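Local coordinates for 4-hydroxybenzoyl-CoA Thioesterase (PDB 1LO7), which hydrolyses 4-hydroxybenzoyl-CoA to 4-hydroxybenzoate and coenzyme A, the final step in the conversion of 4-chlorobenzoate to 4-hydroxybenzoate, at residues Arg117-Asn122 with Ile130-Asp135; Arg29-Ala34 with Leu109-Asp114. All coordinates share one frame; numbering follows the deposited sequence.

Interaction 1. Residues Arg117-Asn122 with Ile130-Asp135; sequences RVFAMN and IEVPAD. With 4CO (4-hydroxyphenacyl coenzyme A), chain B.
At the end of the last beta hairpin of the hot dog fold, where the strand 126-130 gives way to the C-terminal helix 134-140, Phe119 gathers Ile130, Val132 and Pro133 around its side chain. The backbones are joined by one direct bond, Ile130 N to Phe119 O at 3.0 Å, moderately bent and with the donor tilted 23° from the carbonyl plane. Phe119 N and Ile130 O are instead joined through a water, which accepts from Phe119 N and donates to Ile130 O, 2.6 Å from the water oxygen. Ile130 carries CG1 between its own backbone N and carbonyl carbon (chi1 61°), which lays that branch against Phe119 CB at 3.7 Å, while its CG2 branch meets CE in one of the two Met121 conformers. The Phe119 ring is approached obliquely by Pro133 CD, 3.9 Å from CD2, and by Val132 CG1, 4.1 Å from CE2. Trp47, Phe39, Phe92 and Tyr136 complete the aromatic cluster round it. Neighbouring residues of the same strand serve the ligand: Val118 CG1 lies 3.6 Å from O4D of the coenzyme A ribose, and Arg117 brings the edge of its guanidinium to the hydroxyphenacyl ring, NH1 to C6B. The contact packs the N-cap proline of helix 134-140 and the residues before it against the strand that, in this hot dog fold, also lines the coenzyme A pocket.

Interaction 2. Residues Arg29-Ala34 with Leu109-Asp114; sequences RWLDAA and LVMRAD. With 4CO (4-hydroxyphenacyl coenzyme A), chain B.
Leu31 and Met111 reach toward each other tip to tip across the core of the hot dog fold, where the central helix 25-41 is wrapped by the antiparallel sheet. The leucine extends from the helix toward the sheet, and a single methyl, CD2, meets two partners on strand 107-123. One is Met111 CE, 3.8 Å from Leu31 CD2, with the sulfur SD only slightly farther off; the other is the methyl of Ala113, whose CB lies 3.5 Å from the same CD2. These distances belong to one of two modelled Leu31 conformers, so the exact methyl contacts are provisional. Met111 and Ala113, two residues apart on the strand, both direct their CB toward the helix, whereas Arg112 between them points its CB away. Met111 does not run straight at the helix: CG sits between the backbone N and the carbonyl carbon (chi1 71°), and further bends at chi2 and chi3 fold the chain, bringing CE round to the leucine. A classic beta bulge, formed by Val110 and Met111 opposite Val98, interrupts the regular strand pairing just here. His96 and Val98 of strand 91-101 also touch Leu31, and Tyr24 of the second subunit packs on it, so this apolar contact lies close to a subunit interface.

The next helix residue faces the ligand instead. Asp32 OD2 is hydrogen-bonded to Trp23 NE1 of the second subunit, and its OD1 stands 3.4 Å from C6B of the hydroxyphenacyl ring.

How the interactions relate
After strand 4-10 the chain forms helix 25-41, and interaction 2 closes the long loop from it to the first half of strand 107-123, taking in helix 47-54 and three intervening strands. Interaction 1 then opens farther along that same strand and closes a short loop of seven residues, mostly strand, so the two follow in series without crossing. The strand thus ties the central helix to the segment that leads into helix 134-140. Although the centres of interactions 1 and 2 are about 21 Å apart, they meet directly through a salt bridge, Arg117 NH2 to Asp32 OD1 at 2.9 Å, beside the hydroxyphenacyl ring that both residues approach.

Interaction 1. Residues Arg117-Asn122 with Ile130-Asp135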
loop_
_atom_site.group_PDB
_atom_site.type_symbol
_atom_site.label_atom_id
_atom_site.label_comp_id
_atom_site.label_asym_id
_atom_site.label_seq_id
_atom_site.Cartn_x
_atom_site.Cartn_y
_atom_site.Cartn_z
ATOM N N ARG A 117 -11.412 18.104 5.524
ATOM C CA ARG A 117 -12.206 17.246 4.679
ATOM C C ARG A 117 -13.597 17.827 4.483
ATOM O O ARG A 117 -13.981 18.854 5.092
ATOM C CB ARG A 117 -12.346 15.889 5.385
ATOM C CG ARG A 117 -11.063 15.028 5.383
ATOM C CD ARG A 117 -11.220 13.845 6.326
ATOM N NE ARG A 117 -10.013 13.015 6.511
ATOM C CZ ARG A 117 -9.782 11.887 5.836
ATOM N NH1 ARG A 117 -10.612 11.418 4.875
ATOM N NH2 ARG A 117 -8.672 11.210 6.148
ATOM N N VAL A 118 -14.360 17.146 3.635
ATOM C CA VAL A 118 -15.736 17.569 3.376
ATOM C C VAL A 118 -16.555 16.356 3.162
ATOM O O VAL A 118 -16.028 15.324 2.753
ATOM C CB VAL A 118 -15.845 18.353 2.096
ATOM C CG1 VAL A 118 -15.029 19.632 2.173
ATOM C CG2 VAL A 118 -15.473 17.504 0.879
ATOM N N PHE A 119 -17.862 16.480 3.451
ATOM C CA PHE A 119 -18.814 15.402 3.183
ATOM C C PHE A 119 -19.106 15.575 1.716
ATOM O O PHE A 119 -19.233 16.687 1.266
ATOM C CB PHE A 119 -20.103 15.483 3.993
ATOM C CG PHE A 119 -19.865 14.938 5.384
ATOM C CD1 PHE A 119 -20.024 13.583 5.662
ATOM C CD2 PHE A 119 -19.451 15.791 6.407
ATOM C CE1 PHE A 119 -19.824 13.096 6.949
ATOM C CE2 PHE A 119 -19.240 15.311 7.699
ATOM C CZ PHE A 119 -19.416 13.953 7.963
ATOM N N ALA A 120 -19.161 14.494 0.948
ATOM C CA ALA A 120 -19.390 14.720 -0.451
ATOM C C ALA A 120 -20.285 13.682 -1.070
ATOM O O ALA A 120 -20.568 12.644 -0.495
ATOM C CB ALA A 120 -18.056 14.687 -1.211
ATOM N N MET A 121 -20.671 14.008 -2.301
ATOM C CA MET A 121 -21.496 13.148 -3.105
ATOM C C MET A 121 -20.839 13.008 -4.431
ATOM O O MET A 121 -20.035 13.844 -4.796
ATOM C CB MET A 121 -22.913 13.677 -3.138
ATOM C CG MET A 121 -23.414 13.441 -1.730
ATOM S SD MET A 121 -25.130 13.792 -1.632
ATOM C CE MET A 121 -25.110 15.011 -2.975
ATOM N N ASN A 122 -21.160 11.936 -5.132
ATOM C CA ASN A 122 -20.648 11.702 -6.480
ATOM C C ASN A 122 -21.827 11.950 -7.421
ATOM O O ASN A 122 -22.772 11.184 -7.405
ATOM C CB ASN A 122 -20.072 10.299 -6.758
ATOM C CG ASN A 122 -18.594 10.280 -6.432
ATOM O OD1 ASN A 122 -17.882 11.288 -6.597
ATOM N ND2 ASN A 122 -18.141 9.133 -5.943
ATOM N N ILE A 130 -20.712 19.047 0.177
ATOM C CA ILE A 130 -21.996 19.533 0.652
ATOM C C ILE A 130 -21.825 20.213 2.005
ATOM O O ILE A 130 -20.840 20.062 2.696
ATOM C CB ILE A 130 -22.989 18.409 0.824
ATOM C CG1 ILE A 130 -22.455 17.424 1.868
ATOM C CG2 ILE A 130 -23.192 17.686 -0.488
ATOM C CD1 ILE A 130 -23.477 16.345 2.245
ATOM N N GLU A 131 -22.808 21.005 2.359
ATOM C CA GLU A 131 -22.748 21.644 3.627
ATOM C C GLU A 131 -22.735 20.549 4.666
ATOM O O GLU A 131 -23.407 19.527 4.506
ATOM C CB GLU A 131 -24.029 22.459 3.720
ATOM C CG GLU A 131 -24.291 23.118 5.066
ATOM C CD GLU A 131 -25.466 24.003 4.865
ATOM O OE1 GLU A 131 -25.409 25.021 4.215
ATOM O OE2 GLU A 131 -26.569 23.507 5.371
ATOM N N VAL A 132 -21.949 20.730 5.720
ATOM C CA VAL A 132 -21.891 19.674 6.725
ATOM C C VAL A 132 -23.286 19.372 7.259
ATOM O O VAL A 132 -23.932 20.258 7.743
ATOM C CB VAL A 132 -20.903 19.989 7.853
ATOM C CG1 VAL A 132 -20.857 18.856 8.858
ATOM C CG2 VAL A 132 -19.511 20.218 7.301
ATOM N N PRO A 133 -23.750 18.113 7.178
ATOM C CA PRO A 133 -25.084 17.812 7.693
ATOM C C PRO A 133 -25.253 18.117 9.185
ATOM O O PRO A 133 -24.451 17.724 10.045
ATOM C CB PRO A 133 -25.342 16.333 7.381
ATOM C CG PRO A 133 -24.393 16.033 6.216
ATOM C CD PRO A 133 -23.187 16.954 6.426
ATOM N N ALA A 134 -26.311 18.860 9.496
ATOM C CA ALA A 134 -26.562 19.216 10.879
ATOM C C ALA A 134 -26.656 18.008 11.779
ATOM O O ALA A 134 -26.187 18.028 12.908
ATOM C CB ALA A 134 -27.858 20.008 10.955
ATOM N N ASP A 135 -27.283 16.935 11.276
ATOM C CA ASP A 135 -27.439 15.723 12.073
ATOM C C ASP A 135 -26.093 15.093 12.391
ATOM O O ASP A 135 -25.900 14.501 13.422
ATOM C CB ASP A 135 -28.448 14.678 11.500
ATOM C CG ASP A 135 -28.199 14.355 10.071
ATOM O OD1 ASP A 135 -27.804 15.184 9.287
ATOM O OD2 ASP A 135 -28.462 13.123 9.718
HETATM N N1A 4CO B . -7.804 24.365 2.012
HETATM C C2A 4CO B . -8.843 24.605 2.867
HETATM N N3A 4CO B . -10.118 24.419 2.642
HETATM C C4A 4CO B . -10.348 23.912 1.413
HETATM C C5A 4CO B . -9.401 23.634 0.442
HETATM C C6A 4CO B . -8.059 23.869 0.777
HETATM N N6A 4CO B . -7.066 23.634 -0.055
HETATM N N7A 4CO B . -10.001 23.143 -0.714
HETATM C C8A 4CO B . -11.311 23.144 -0.436
HETATM N N9A 4CO B . -11.572 23.619 0.823
HETATM C C1D 4CO B . -12.879 23.853 1.446
HETATM C C2D 4CO B . -13.598 25.043 0.819
HETATM O O2D 4CO B . -13.102 26.286 1.321
HETATM C C3D 4CO B . -15.003 24.782 1.333
HETATM O O3D 4CO B . -15.052 24.946 2.728
HETATM P P3D 4CO B . -16.173 25.810 3.432
HETATM O O7A 4CO B . -15.737 27.189 3.360
HETATM O O8A 4CO B . -17.460 25.604 2.761
HETATM O O9A 4CO B . -16.257 25.325 4.906
HETATM C C4D 4CO B . -15.070 23.278 1.091
HETATM O O4D 4CO B . -13.687 22.806 1.084
HETATM C C5D 4CO B . -15.828 22.807 -0.115
HETATM O O5D 4CO B . -15.085 23.198 -1.272
HETATM P P1A 4CO B . -15.859 23.916 -2.456
HETATM O O1A 4CO B . -14.771 24.358 -3.342
HETATM O O2A 4CO B . -16.690 25.004 -1.995
HETATM O O3A 4CO B . -16.791 22.920 -3.131
HETATM P P2A 4CO B . -16.562 21.928 -4.370
HETATM O O4A 4CO B . -17.762 21.065 -4.426
HETATM O O5A 4CO B . -16.476 22.729 -5.590
HETATM O O6A 4CO B . -15.104 21.167 -4.333
HETATM C CBP 4CO B . -14.171 19.053 -3.964
HETATM C CCP 4CO B . -14.900 20.229 -3.309
HETATM C CDP 4CO B . -14.988 18.473 -5.131
HETATM C CEP 4CO B . -13.838 18.001 -2.915
HETATM C CAP 4CO B . -12.916 19.529 -4.713
HETATM O OAP 4CO B . -12.042 20.224 -3.821
HETATM C C9P 4CO B . -12.034 18.344 -5.105
HETATM O O9P 4CO B . -12.428 17.533 -5.916
HETATM N N8P 4CO B . -10.776 18.187 -4.402
HETATM C C7P 4CO B . -10.133 16.899 -4.687
HETATM C C6P 4CO B . -10.539 15.819 -3.673
HETATM C C5P 4CO B . -9.572 14.636 -3.802
HETATM O O5P 4CO B . -9.392 14.044 -4.861
HETATM N N4P 4CO B . -8.936 14.293 -2.553
HETATM C C3P 4CO B . -7.916 13.257 -2.633
HETATM C C2P 4CO B . -8.525 11.889 -2.790
HETATM S S1P 4CO B . -10.067 11.652 -1.906
HETATM O O1B 4CO B . -8.889 9.187 -0.117
HETATM C C1B 4CO B . -10.030 9.415 -0.476
HETATM C C2B 4CO B . -11.129 9.321 0.493
HETATM C C3B 4CO B . -12.452 9.576 0.055
HETATM C C4B 4CO B . -13.507 9.468 0.958
HETATM C C5B 4CO B . -13.250 9.079 2.289
HETATM O O2B 4CO B . -14.311 8.900 3.202
HETATM C C6B 4CO B . -11.914 8.850 2.721
HETATM C C7B 4CO B . -10.844 8.971 1.813
HETATM C CB 4CO B . -10.326 9.834 -1.868
HETATM O O HOH W 1 -19.299 18.736 4.316
#

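Interaction 2. Residues Arg29-Ala34 with Leu109-Asp114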
loop_
_atom_site.group_PDB
_atom_site.type_symbol
_atom_site.label_atom_id
_atom_site.label_comp_id
_atom_site.label_asym_id
_atom_site.label_seq_id
_atom_site.Cartn_x
_atom_site.Cartn_y
_atom_site.Cartn_z
ATOM N N ARG A 29 -2.397 6.266 5.701
ATOM C CA ARG A 29 -3.364 5.169 5.655
ATOM C C ARG A 29 -3.995 5.105 7.036
ATOM O O ARG A 29 -5.203 4.987 7.150
ATOM C CB ARG A 29 -2.648 3.804 5.463
ATOM C CG ARG A 29 -2.202 3.499 4.053
ATOM C CD ARG A 29 -2.228 1.985 3.783
ATOM N NE ARG A 29 -1.265 1.284 4.606
ATOM C CZ ARG A 29 -1.550 0.553 5.680
ATOM N NH1 ARG A 29 -2.790 0.396 6.069
ATOM N NH2 ARG A 29 -0.562 -0.054 6.380
ATOM N N TRP A 30 -3.171 5.197 8.066
ATOM C CA TRP A 30 -3.714 5.103 9.414
ATOM C C TRP A 30 -4.599 6.308 9.794
ATOM O O TRP A 30 -5.637 6.154 10.519
ATOM C CB TRP A 30 -2.612 4.831 10.450
ATOM C CG TRP A 30 -1.867 3.579 10.133
ATOM C CD1 TRP A 30 -2.380 2.428 9.614
ATOM C CD2 TRP A 30 -0.470 3.371 10.310
ATOM N NE1 TRP A 30 -1.366 1.499 9.451
ATOM C CE2 TRP A 30 -0.180 2.072 9.858
ATOM C CE3 TRP A 30 0.574 4.186 10.767
ATOM C CZ2 TRP A 30 1.127 1.594 9.899
ATOM C CZ3 TRP A 30 1.850 3.699 10.813
ATOM C CH2 TRP A 30 2.127 2.412 10.369
ATOM N N LEU A 31 -4.187 7.503 9.337
ATOM C CA LEU A 31 -4.968 8.712 9.599
ATOM C C LEU A 31 -6.344 8.560 8.945
ATOM O O LEU A 31 -7.361 8.882 9.511
ATOM C CB LEU A 31 -4.258 9.976 9.067
ATOM C CG LEU A 31 -3.461 10.722 10.149
ATOM C CD1 LEU A 31 -3.034 9.790 11.268
ATOM C CD2 LEU A 31 -2.266 11.451 9.548
ATOM N N ASP A 32 -6.367 8.005 7.720
ATOM C CA ASP A 32 -7.646 7.802 7.027
ATOM C C ASP A 32 -8.546 6.816 7.775
ATOM O O ASP A 32 -9.782 6.998 7.863
ATOM C CB ASP A 32 -7.443 7.388 5.563
ATOM C CG ASP A 32 -8.722 7.600 4.806
ATOM O OD1 ASP A 32 -9.247 8.701 4.761
ATOM O OD2 ASP A 32 -9.211 6.529 4.212
ATOM N N ALA A 33 -7.940 5.759 8.346
ATOM C CA ALA A 33 -8.758 4.800 9.086
ATOM C C ALA A 33 -9.250 5.467 10.370
ATOM O O ALA A 33 -10.395 5.295 10.813
ATOM C CB ALA A 33 -7.919 3.559 9.436
ATOM N N ALA A 34 -8.361 6.263 10.999
ATOM C CA ALA A 34 -8.781 6.920 12.252
ATOM C C ALA A 34 -9.895 7.949 11.964
ATOM O O ALA A 34 -10.785 8.173 12.757
ATOM C CB ALA A 34 -7.603 7.624 12.914
ATOM N N LEU A 109 5.210 11.919 21.462
ATOM C CA LEU A 109 4.436 12.302 20.292
ATOM C C LEU A 109 5.234 11.833 19.094
ATOM O O LEU A 109 6.443 12.062 19.028
ATOM C CB LEU A 109 4.252 13.838 20.299
ATOM C CG LEU A 109 3.690 14.417 19.017
ATOM C CD1 LEU A 109 2.216 14.059 18.888
ATOM C CD2 LEU A 109 3.836 15.939 19.028
ATOM N N VAL A 110 4.591 11.132 18.155
ATOM C CA VAL A 110 5.244 10.607 16.952
ATOM C C VAL A 110 4.973 11.487 15.742
ATOM O O VAL A 110 5.877 11.906 15.002
ATOM C CB VAL A 110 4.858 9.128 16.662
ATOM C CG1 VAL A 110 5.388 8.701 15.306
ATOM C CG2 VAL A 110 5.459 8.207 17.712
ATOM N N MET A 111 3.684 11.767 15.527
ATOM C CA MET A 111 3.320 12.626 14.416
ATOM C C MET A 111 1.952 13.251 14.656
ATOM O O MET A 111 1.194 12.822 15.536
ATOM C CB MET A 111 3.455 11.950 13.021
ATOM C CG MET A 111 2.425 10.886 12.718
ATOM S SD MET A 111 0.915 11.505 11.946
ATOM C CE MET A 111 1.336 12.190 10.320
ATOM N N ARG A 112 1.652 14.278 13.888
ATOM C CA ARG A 112 0.352 14.920 14.045
ATOM C C ARG A 112 -0.111 15.444 12.699
ATOM O O ARG A 112 0.718 15.803 11.851
ATOM C CB ARG A 112 0.433 16.078 15.050
ATOM C CG ARG A 112 -0.911 16.817 15.175
ATOM C CD ARG A 112 -1.000 17.793 16.373
ATOM N NE ARG A 112 -1.158 17.192 17.722
ATOM C CZ ARG A 112 -0.342 17.376 18.788
ATOM N NH1 ARG A 112 0.733 18.164 18.752
ATOM N NH2 ARG A 112 -0.655 16.764 19.927
ATOM N N ALA A 113 -1.436 15.487 12.490
ATOM C CA ALA A 113 -1.892 16.025 11.242
ATOM C C ALA A 113 -3.260 16.699 11.424
ATOM O O ALA A 113 -4.095 16.205 12.189
ATOM C CB ALA A 113 -2.037 14.937 10.162
ATOM N N ASP A 114 -3.442 17.828 10.732
ATOM C CA ASP A 114 -4.703 18.530 10.715
ATOM C C ASP A 114 -5.173 18.325 9.288
ATOM O O ASP A 114 -4.565 18.838 8.328
ATOM C CB ASP A 114 -4.590 20.018 10.976
ATOM C CG ASP A 114 -4.454 20.265 12.442
ATOM O OD1 ASP A 114 -4.710 19.434 13.273
ATOM O OD2 ASP A 114 -4.038 21.458 12.741
HETATM N N1A 4CO B . -7.804 24.365 2.012
HETATM C C2A 4CO B . -8.843 24.605 2.867
HETATM N N3A 4CO B . -10.118 24.419 2.642
HETATM C C4A 4CO B . -10.348 23.912 1.413
HETATM C C5A 4CO B . -9.401 23.634 0.442
HETATM C C6A 4CO B . -8.059 23.869 0.777
HETATM N N6A 4CO B . -7.066 23.634 -0.055
HETATM N N7A 4CO B . -10.001 23.143 -0.714
HETATM C C8A 4CO B . -11.311 23.144 -0.436
HETATM N N9A 4CO B . -11.572 23.619 0.823
HETATM C C1D 4CO B . -12.879 23.853 1.446
HETATM C C2D 4CO B . -13.598 25.043 0.819
HETATM O O2D 4CO B . -13.102 26.286 1.321
HETATM C C3D 4CO B . -15.003 24.782 1.333
HETATM O O3D 4CO B . -15.052 24.946 2.728
HETATM P P3D 4CO B . -16.173 25.810 3.432
HETATM O O7A 4CO B . -15.737 27.189 3.360
HETATM O O8A 4CO B . -17.460 25.604 2.761
HETATM O O9A 4CO B . -16.257 25.325 4.906
HETATM C C4D 4CO B . -15.070 23.278 1.091
HETATM O O4D 4CO B . -13.687 22.806 1.084
HETATM C C5D 4CO B . -15.828 22.807 -0.115
HETATM O O5D 4CO B . -15.085 23.198 -1.272
HETATM P P1A 4CO B . -15.859 23.916 -2.456
HETATM O O1A 4CO B . -14.771 24.358 -3.342
HETATM O O2A 4CO B . -16.690 25.004 -1.995
HETATM O O3A 4CO B . -16.791 22.920 -3.131
HETATM P P2A 4CO B . -16.562 21.928 -4.370
HETATM O O4A 4CO B . -17.762 21.065 -4.426
HETATM O O5A 4CO B . -16.476 22.729 -5.590
HETATM O O6A 4CO B . -15.104 21.167 -4.333
HETATM C CBP 4CO B . -14.171 19.053 -3.964
HETATM C CCP 4CO B . -14.900 20.229 -3.309
HETATM C CDP 4CO B . -14.988 18.473 -5.131
HETATM C CEP 4CO B . -13.838 18.001 -2.915
HETATM C CAP 4CO B . -12.916 19.529 -4.713
HETATM O OAP 4CO B . -12.042 20.224 -3.821
HETATM C C9P 4CO B . -12.034 18.344 -5.105
HETATM O O9P 4CO B . -12.428 17.533 -5.916
HETATM N N8P 4CO B . -10.776 18.187 -4.402
HETATM C C7P 4CO B . -10.133 16.899 -4.687
HETATM C C6P 4CO B . -10.539 15.819 -3.673
HETATM C C5P 4CO B . -9.572 14.636 -3.802
HETATM O O5P 4CO B . -9.392 14.044 -4.861
HETATM N N4P 4CO B . -8.936 14.293 -2.553
HETATM C C3P 4CO B . -7.916 13.257 -2.633
HETATM C C2P 4CO B . -8.525 11.889 -2.790
HETATM S S1P 4CO B . -10.067 11.652 -1.906
HETATM O O1B 4CO B . -8.889 9.187 -0.117
HETATM C C1B 4CO B . -10.030 9.415 -0.476
HETATM C C2B 4CO B . -11.129 9.321 0.493
HETATM C C3B 4CO B . -12.452 9.576 0.055
HETATM C C4B 4CO B . -13.507 9.468 0.958
HETATM C C5B 4CO B . -13.250 9.079 2.289
HETATM O O2B 4CO B . -14.311 8.900 3.202
HETATM C C6B 4CO B . -11.914 8.850 2.721
HETATM C C7B 4CO B . -10.844 8.971 1.813
HETATM C CB 4CO B . -10.326 9.834 -1.868
#